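Local coordinates for protein CS1 fimbrial subunit A (Escherichia coli, PDB 4HJI) that is the pilin subunit that builds CS1 fimbriae, surface filaments that enable enterotoxigenic bacteria to colonize the epithelium of specific host organs, at residues A[53-58]-A[125-130]; A[71-76]-A[149-154]; A[86-91]-A[134-139]. All blocks are in the same frame, centred on the assembly; numbering follows the deposited sequence. Where two conformers were deposited one is given.

Contact 1 (A[53-58]-A[125-130])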
# COMPACT_ATOMS: atom_id res chain seq x y z
N HIS A 53 -7.22 0.71 -6.45
CA HIS A 53 -6.00 0.71 -7.25
C HIS A 53 -5.13 -0.45 -6.83
O HIS A 53 -4.63 -0.49 -5.71
CB HIS A 53 -5.24 2.00 -7.08
CG HIS A 53 -4.02 2.09 -7.94
ND1 HIS A 53 -4.03 2.69 -9.18
CD2 HIS A 53 -2.74 1.68 -7.74
CE1 HIS A 53 -2.81 2.66 -9.69
NE2 HIS A 53 -2.01 2.05 -8.84
N THR A 54 -4.91 -1.38 -7.76
CA THR A 54 -4.18 -2.61 -7.48
C THR A 54 -2.84 -2.64 -8.19
O THR A 54 -2.72 -2.31 -9.40
CB THR A 54 -5.04 -3.83 -7.84
OG1 THR A 54 -6.24 -3.79 -7.07
CG2 THR A 54 -4.31 -5.15 -7.57
N ILE A 55 -1.81 -3.00 -7.43
CA ILE A 55 -0.43 -3.09 -7.88
C ILE A 55 -0.00 -4.55 -7.68
O ILE A 55 -0.07 -5.06 -6.55
CB ILE A 55 0.50 -2.15 -7.08
CG1 ILE A 55 0.05 -0.68 -7.16
CG2 ILE A 55 1.95 -2.26 -7.55
CD1 ILE A 55 0.81 0.28 -6.29
N ASN A 56 0.38 -5.22 -8.76
CA ASN A 56 0.98 -6.54 -8.70
C ASN A 56 2.42 -6.42 -8.23
O ASN A 56 3.21 -5.68 -8.83
CB ASN A 56 0.89 -7.21 -10.09
CG ASN A 56 -0.54 -7.39 -10.54
OD1 ASN A 56 -1.00 -6.78 -11.53
ND2 ASN A 56 -1.27 -8.21 -9.83
N THR A 57 2.77 -7.12 -7.16
CA THR A 57 4.08 -6.98 -6.52
C THR A 57 4.71 -8.34 -6.25
O THR A 57 4.05 -9.37 -6.33
CB THR A 57 3.96 -6.27 -5.16
OG1 THR A 57 3.27 -7.12 -4.24
CG2 THR A 57 3.20 -4.98 -5.30
N VAL A 58 5.99 -8.32 -5.91
CA VAL A 58 6.69 -9.49 -5.40
C VAL A 58 7.58 -9.07 -4.25
O VAL A 58 8.09 -7.96 -4.23
CB VAL A 58 7.54 -10.21 -6.46
CG1 VAL A 58 6.65 -10.87 -7.50
CG2 VAL A 58 8.56 -9.27 -7.11
N GLN A 125 1.88 -11.02 -5.42
CA GLN A 125 1.02 -10.57 -4.33
C GLN A 125 0.36 -9.25 -4.69
O GLN A 125 1.01 -8.31 -5.19
CB GLN A 125 1.80 -10.40 -3.05
CG GLN A 125 2.72 -11.56 -2.70
CD GLN A 125 1.99 -12.86 -2.41
OE1 GLN A 125 2.53 -13.95 -2.64
NE2 GLN A 125 0.76 -12.75 -1.91
N LYS A 126 -0.93 -9.16 -4.43
CA LYS A 126 -1.68 -7.96 -4.71
C LYS A 126 -1.50 -6.93 -3.60
O LYS A 126 -1.69 -7.24 -2.43
CB LYS A 126 -3.15 -8.29 -4.95
CG LYS A 126 -3.34 -9.13 -6.19
CD LYS A 126 -4.79 -9.50 -6.48
CE LYS A 126 -4.87 -10.28 -7.79
NZ LYS A 126 -4.03 -9.67 -8.85
N LEU A 127 -1.13 -5.71 -3.99
CA LEU A 127 -1.17 -4.56 -3.11
C LEU A 127 -2.26 -3.62 -3.61
O LEU A 127 -2.17 -3.11 -4.73
CB LEU A 127 0.19 -3.86 -3.11
CG LEU A 127 0.27 -2.55 -2.32
CD1 LEU A 127 0.11 -2.76 -0.82
CD2 LEU A 127 1.59 -1.87 -2.59
N SER A 128 -3.31 -3.40 -2.81
CA SER A 128 -4.45 -2.56 -3.24
C SER A 128 -4.70 -1.37 -2.31
O SER A 128 -4.68 -1.52 -1.08
CB SER A 128 -5.75 -3.38 -3.35
OG SER A 128 -5.69 -4.33 -2.31
N ILE A 129 -4.96 -0.22 -2.91
CA ILE A 129 -5.22 1.04 -2.21
C ILE A 129 -6.67 1.43 -2.47
O ILE A 129 -7.08 1.51 -3.62
CB ILE A 129 -4.23 2.14 -2.68
CG1 ILE A 129 -2.81 1.70 -2.33
CG2 ILE A 129 -4.58 3.49 -2.06
CD1 ILE A 129 -1.75 2.60 -2.89
N HIS A 130 -7.41 1.71 -1.39
CA HIS A 130 -8.90 1.86 -1.37
C HIS A 130 -9.29 3.15 -0.64
O HIS A 130 -9.50 3.11 0.59
CB HIS A 130 -9.61 0.67 -0.66
CG HIS A 130 -9.23 -0.68 -1.17
ND1 HIS A 130 -9.90 -1.30 -2.19
CD2 HIS A 130 -8.22 -1.52 -0.81
CE1 HIS A 130 -9.34 -2.47 -2.45
NE2 HIS A 130 -8.33 -2.63 -1.62
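Ile55 and Leu127 lie opposite each other in an antiparallel ladder that runs from His53–Ile129 to Thr57–Gln125. Ile55 N donates to Leu127 O at 2.7 Å, and Leu127 N returns the bond to Ile55 O. His53–Ile129 and Thr57–Gln125 pair in the same way, with the non-hydrogen-bonded Thr54–Ser128 and Asn56–Lys126 between them. The tight part is the face carrying the buried Ile55, Thr57, Leu127 and Ile129. There the CB atoms of Ile55 and Leu127 stand 4.3 Å apart, and CG2 of Thr57 meets CB of Leu127 at 3.9 Å, the two side chains crossing at a slant. With chi1 at 68°, Thr57 holds OG1 between its own N and carbonyl carbon, from where it donates to Gln125 O at 2.7 Å. This hydroxyl comes from above the carbonyl plane, 40° out of it, while Thr57 N reaches the same oxygen from the opposite face at 2.9 Å. A valine in place of Thr57 would probably cost Gln125 O its second bond, the one from the hydroxyl above its carbonyl plane. The other face is more open to solvent: Thr54 and Lys126 are exposed and meet only loosely, and the Asn56 and Lys126 side chains run alongside each other, pointing the same way. Strand 119-131 has strand 87-94 on its far edge, where Val92 touches Leu127 and Phe94 touches Gln125, reaching also Thr57 on strand 49-61; beyond strand 49-61, His53 packs on Val39 and Leu41 of strand 38-44.

Contact 2 (A[71-76]-A[149-154])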
# COMPACT_ATOMS: atom_id res chain seq x y z
N LYS A 71 3.34 -3.50 7.71
CA LYS A 71 2.47 -2.56 8.38
C LYS A 71 2.51 -1.22 7.68
O LYS A 71 3.32 -1.03 6.77
CB LYS A 71 2.91 -2.41 9.85
CG LYS A 71 4.26 -1.75 10.01
CD LYS A 71 4.74 -1.75 11.45
CE LYS A 71 5.97 -0.87 11.57
NZ LYS A 71 6.68 -0.96 12.86
N LEU A 72 1.63 -0.32 8.11
CA LEU A 72 1.65 1.08 7.68
C LEU A 72 2.29 1.91 8.78
O LEU A 72 2.15 1.60 9.94
CB LEU A 72 0.23 1.59 7.44
CG LEU A 72 -0.58 0.79 6.43
CD1 LEU A 72 -2.06 1.16 6.46
CD2 LEU A 72 -0.00 0.94 5.04
N SER A 73 2.99 2.97 8.42
CA SER A 73 3.61 3.82 9.44
C SER A 73 2.60 4.78 10.05
O SER A 73 2.86 5.37 11.09
CB SER A 73 4.75 4.63 8.82
OG SER A 73 4.20 5.67 8.05
N ALA A 74 1.46 4.96 9.39
CA ALA A 74 0.42 5.84 9.88
C ALA A 74 -0.84 5.46 9.15
O ALA A 74 -0.77 4.88 8.06
CB ALA A 74 0.78 7.29 9.60
N ASP A 75 -1.98 5.76 9.77
CA ASP A 75 -3.28 5.61 9.13
C ASP A 75 -3.33 6.54 7.95
O ASP A 75 -3.30 7.76 8.14
CB ASP A 75 -4.40 6.05 10.07
CG ASP A 75 -4.75 5.02 11.10
OD1 ASP A 75 -4.24 3.88 11.00
OD2 ASP A 75 -5.57 5.33 12.01
N PRO A 76 -3.40 5.99 6.73
CA PRO A 76 -3.42 6.87 5.59
C PRO A 76 -4.77 7.53 5.36
O PRO A 76 -5.82 6.89 5.47
CB PRO A 76 -3.02 5.95 4.44
CG PRO A 76 -3.42 4.59 4.85
CD PRO A 76 -3.48 4.57 6.35
N LEU A 149 -0.31 10.43 1.88
CA LEU A 149 0.75 9.43 1.73
C LEU A 149 0.31 8.07 2.25
O LEU A 149 -0.34 7.97 3.30
CB LEU A 149 1.99 9.87 2.51
CG LEU A 149 2.58 11.22 2.18
CD1 LEU A 149 3.75 11.51 3.11
CD2 LEU A 149 3.04 11.31 0.74
N VAL A 150 0.70 7.04 1.53
CA VAL A 150 0.63 5.67 2.01
C VAL A 150 2.07 5.24 2.26
O VAL A 150 2.91 5.29 1.33
CB VAL A 150 -0.05 4.77 0.97
CG1 VAL A 150 0.21 3.31 1.28
CG2 VAL A 150 -1.52 5.12 0.90
N SER A 151 2.37 4.86 3.51
CA SER A 151 3.74 4.55 3.92
C SER A 151 3.77 3.13 4.46
O SER A 151 3.20 2.85 5.53
CB SER A 151 4.19 5.54 4.98
OG SER A 151 5.46 5.21 5.55
N ILE A 152 4.39 2.25 3.70
CA ILE A 152 4.37 0.81 3.97
C ILE A 152 5.75 0.45 4.51
O ILE A 152 6.80 0.86 3.97
CB ILE A 152 4.05 -0.01 2.71
CG1 ILE A 152 2.64 0.31 2.21
CG2 ILE A 152 4.15 -1.51 2.98
CD1 ILE A 152 2.43 -0.01 0.74
N ILE A 153 5.75 -0.29 5.60
CA ILE A 153 6.98 -0.73 6.23
C ILE A 153 7.02 -2.24 6.17
O ILE A 153 6.03 -2.91 6.55
CB ILE A 153 7.06 -0.30 7.71
CG1 ILE A 153 7.03 1.22 7.82
CG2 ILE A 153 8.33 -0.85 8.33
CD1 ILE A 153 6.68 1.72 9.20
N LEU A 154 8.15 -2.77 5.70
CA LEU A 154 8.37 -4.22 5.63
C LEU A 154 9.66 -4.55 6.36
O LEU A 154 10.66 -3.84 6.24
CB LEU A 154 8.47 -4.72 4.19
CG LEU A 154 7.28 -4.51 3.25
CD1 LEU A 154 7.48 -3.31 2.34
CD2 LEU A 154 7.04 -5.76 2.43
O HOH W 1 0.53 5.40 5.74
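Ile153 N gives Lys71 O a nearly straight hydrogen bond, 2.8 Å long with 179° at the hydrogen, and Lys71 N answers to Ile153 O at 3.0 Å. Next along, Ser73 N donates to Ser151 O at 2.9 Å. Beyond Ser73 the first chain leaves the ladder, and a water takes over: it accepts from Ser151 N and donates to Ala74 O, so both backbone polar atoms of Ser151 are satisfied. This is an antiparallel pairing of strands 68-80 and 144-156 in the immunoglobulin-like beta-sandwich of chaperone-usher pilins, opened where the loop after Ser73 leaves the neighbouring strand. The hydroxyl of Ser151 is satisfied by a hydrogen bond between OG and the Glu164 carboxylate of strand 163-173; in the conformer given, Ser73 OG lies 2.8 Å from Ser151 OG. On the same side CD1 of Ile153 is wedged between Ser73 CB, at 3.5 Å, and Lys71 CE, at 3.6 Å, the aliphatic lysine chain running extended across the isoleucine. On the opposite face Leu72 CD2 touches Ile152 CG1. Pro76 brings the chain back over strand 144-156, its CB 3.9 Å from Val150 CG2, while its ring also touches Val90 of strand 87-94.

Contact 3 (A[86-91]-A[134-139])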
# COMPACT_ATOMS: atom_id res chain seq x y z
N LEU A 86 -10.86 18.29 5.81
CA LEU A 86 -11.75 17.42 5.06
C LEU A 86 -10.98 16.21 4.51
O LEU A 86 -10.11 16.36 3.64
CB LEU A 86 -12.39 18.21 3.93
CG LEU A 86 -13.55 17.52 3.23
CD1 LEU A 86 -14.75 17.51 4.16
CD2 LEU A 86 -13.87 18.25 1.94
N GLN A 87 -11.30 15.02 5.01
CA GLN A 87 -10.42 13.87 4.87
C GLN A 87 -11.16 12.61 4.44
O GLN A 87 -12.26 12.31 4.94
CB GLN A 87 -9.68 13.65 6.18
CG GLN A 87 -8.62 14.70 6.50
CD GLN A 87 -7.94 14.49 7.84
OE1 GLN A 87 -8.12 13.46 8.49
NE2 GLN A 87 -7.17 15.47 8.28
N ILE A 88 -10.54 11.86 3.52
CA ILE A 88 -11.09 10.60 3.01
C ILE A 88 -10.19 9.47 3.53
O ILE A 88 -9.00 9.45 3.24
CB ILE A 88 -11.10 10.56 1.46
CG1 ILE A 88 -11.93 11.71 0.90
CG2 ILE A 88 -11.59 9.21 0.96
CD1 ILE A 88 -11.81 11.88 -0.61
N PRO A 89 -10.76 8.52 4.31
CA PRO A 89 -9.91 7.44 4.82
C PRO A 89 -9.46 6.46 3.73
O PRO A 89 -10.19 6.24 2.76
CB PRO A 89 -10.81 6.73 5.85
CG PRO A 89 -12.16 6.99 5.33
CD PRO A 89 -12.16 8.35 4.73
N VAL A 90 -8.25 5.93 3.88
CA VAL A 90 -7.69 5.00 2.90
C VAL A 90 -7.42 3.68 3.59
O VAL A 90 -6.90 3.67 4.72
CB VAL A 90 -6.36 5.54 2.31
CG1 VAL A 90 -5.65 4.49 1.44
CG2 VAL A 90 -6.61 6.79 1.48
N SER A 91 -7.79 2.59 2.91
CA SER A 91 -7.50 1.23 3.32
C SER A 91 -6.47 0.64 2.36
O SER A 91 -6.48 0.96 1.17
CB SER A 91 -8.79 0.40 3.29
OG SER A 91 -9.67 0.81 4.32
N THR A 134 -17.29 7.27 0.96
CA THR A 134 -18.50 7.18 1.80
C THR A 134 -18.23 7.51 3.28
O THR A 134 -19.20 7.70 4.04
CB THR A 134 -19.17 5.80 1.72
OG1 THR A 134 -18.42 4.84 2.47
CG2 THR A 134 -19.30 5.34 0.29
N ARG A 135 -16.96 7.58 3.68
CA ARG A 135 -16.59 7.88 5.07
C ARG A 135 -15.74 9.16 5.23
O ARG A 135 -14.92 9.26 6.14
CB ARG A 135 -15.87 6.68 5.70
CG ARG A 135 -16.83 5.55 6.06
CD ARG A 135 -16.13 4.46 6.85
NE ARG A 135 -17.04 3.39 7.27
CZ ARG A 135 -17.52 2.44 6.47
NH1 ARG A 135 -17.21 2.41 5.18
NH2 ARG A 135 -18.34 1.51 6.96
N VAL A 136 -15.97 10.15 4.37
CA VAL A 136 -15.32 11.45 4.50
C VAL A 136 -15.58 12.06 5.88
O VAL A 136 -16.68 11.93 6.41
CB VAL A 136 -15.77 12.45 3.42
CG1 VAL A 136 -14.92 13.73 3.43
CG2 VAL A 136 -15.71 11.80 2.04
N THR A 137 -14.56 12.68 6.46
CA THR A 137 -14.66 13.31 7.78
C THR A 137 -14.25 14.77 7.68
O THR A 137 -13.51 15.14 6.77
CB THR A 137 -13.71 12.67 8.82
OG1 THR A 137 -12.34 13.05 8.56
CG2 THR A 137 -13.83 11.16 8.81
N GLY A 138 -14.71 15.57 8.64
CA GLY A 138 -14.40 17.00 8.70
C GLY A 138 -15.30 17.87 7.83
O GLY A 138 -15.07 19.08 7.71
N GLY A 139 -16.32 17.27 7.24
CA GLY A 139 -17.27 17.97 6.38
C GLY A 139 -17.88 16.99 5.40
O GLY A 139 -17.71 15.78 5.54
O HOH W 2 -10.08 11.30 9.34
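Val136 turns CG1 anti to its own N (chi1 -171°), which sends CG1 to Leu86 CD1 and CG2 to Ile88 CG1, each at 3.9 Å, so one valine spans two hydrophobic side chains. Leu86 has its CG likewise opposite the backbone N, and with chi2 at 72° this carries CD1 to Gly139 CA at 3.4 Å, a close approach for two carbons. Gly139 adopts backbone angles that a side chain would hardly tolerate, and a CB there would clash with that methyl. Between these contacts Gln87 and Thr137 form a single antiparallel bridge: Gln87 N donates to Thr137 O and Thr137 N to Gln87 O, both at 2.8 Å. A water joins their side chains, donating to Gln87 OE1 and hydrogen-bonded to Thr137 OG1, while Gln87 NE2 bonds Pro84 O. Pro89 crosses Arg135 at about a right angle, its ring CG 3.7 Å from Arg135 CB, and the guanidinium group turns to a salt bridge with Asp132. The loop thus lies along the start of strand 87-94, whose other edge is paired with strand 68-80; Tyr146 of strand 144-156 packs against Leu86 and Ile88.

Overall arrangement
The three contacts share strands of the beta-sandwich, with the 134-139 loop attached to the edge of strand 87-94. About 14 Å separates the centres of contacts 1 and 2, about 17 Å those of contacts 2 and 3, and about 21 Å those of contacts 1 and 3. In chain order the first segments run 53-58, 71-76, 86-91, and the second 125-130, 134-139, 149-154, so contact 1 alternates with both others while contact 3 falls wholly within the span of contact 2. Strand 87-94 ties them together: Ser91 O probably bonds His130 N, Val90 N probably bonds Pro76 O, and Val90 CG1 packs on both Ile129 and Val150. Residues 119-156 thus pair back onto residues 49-94.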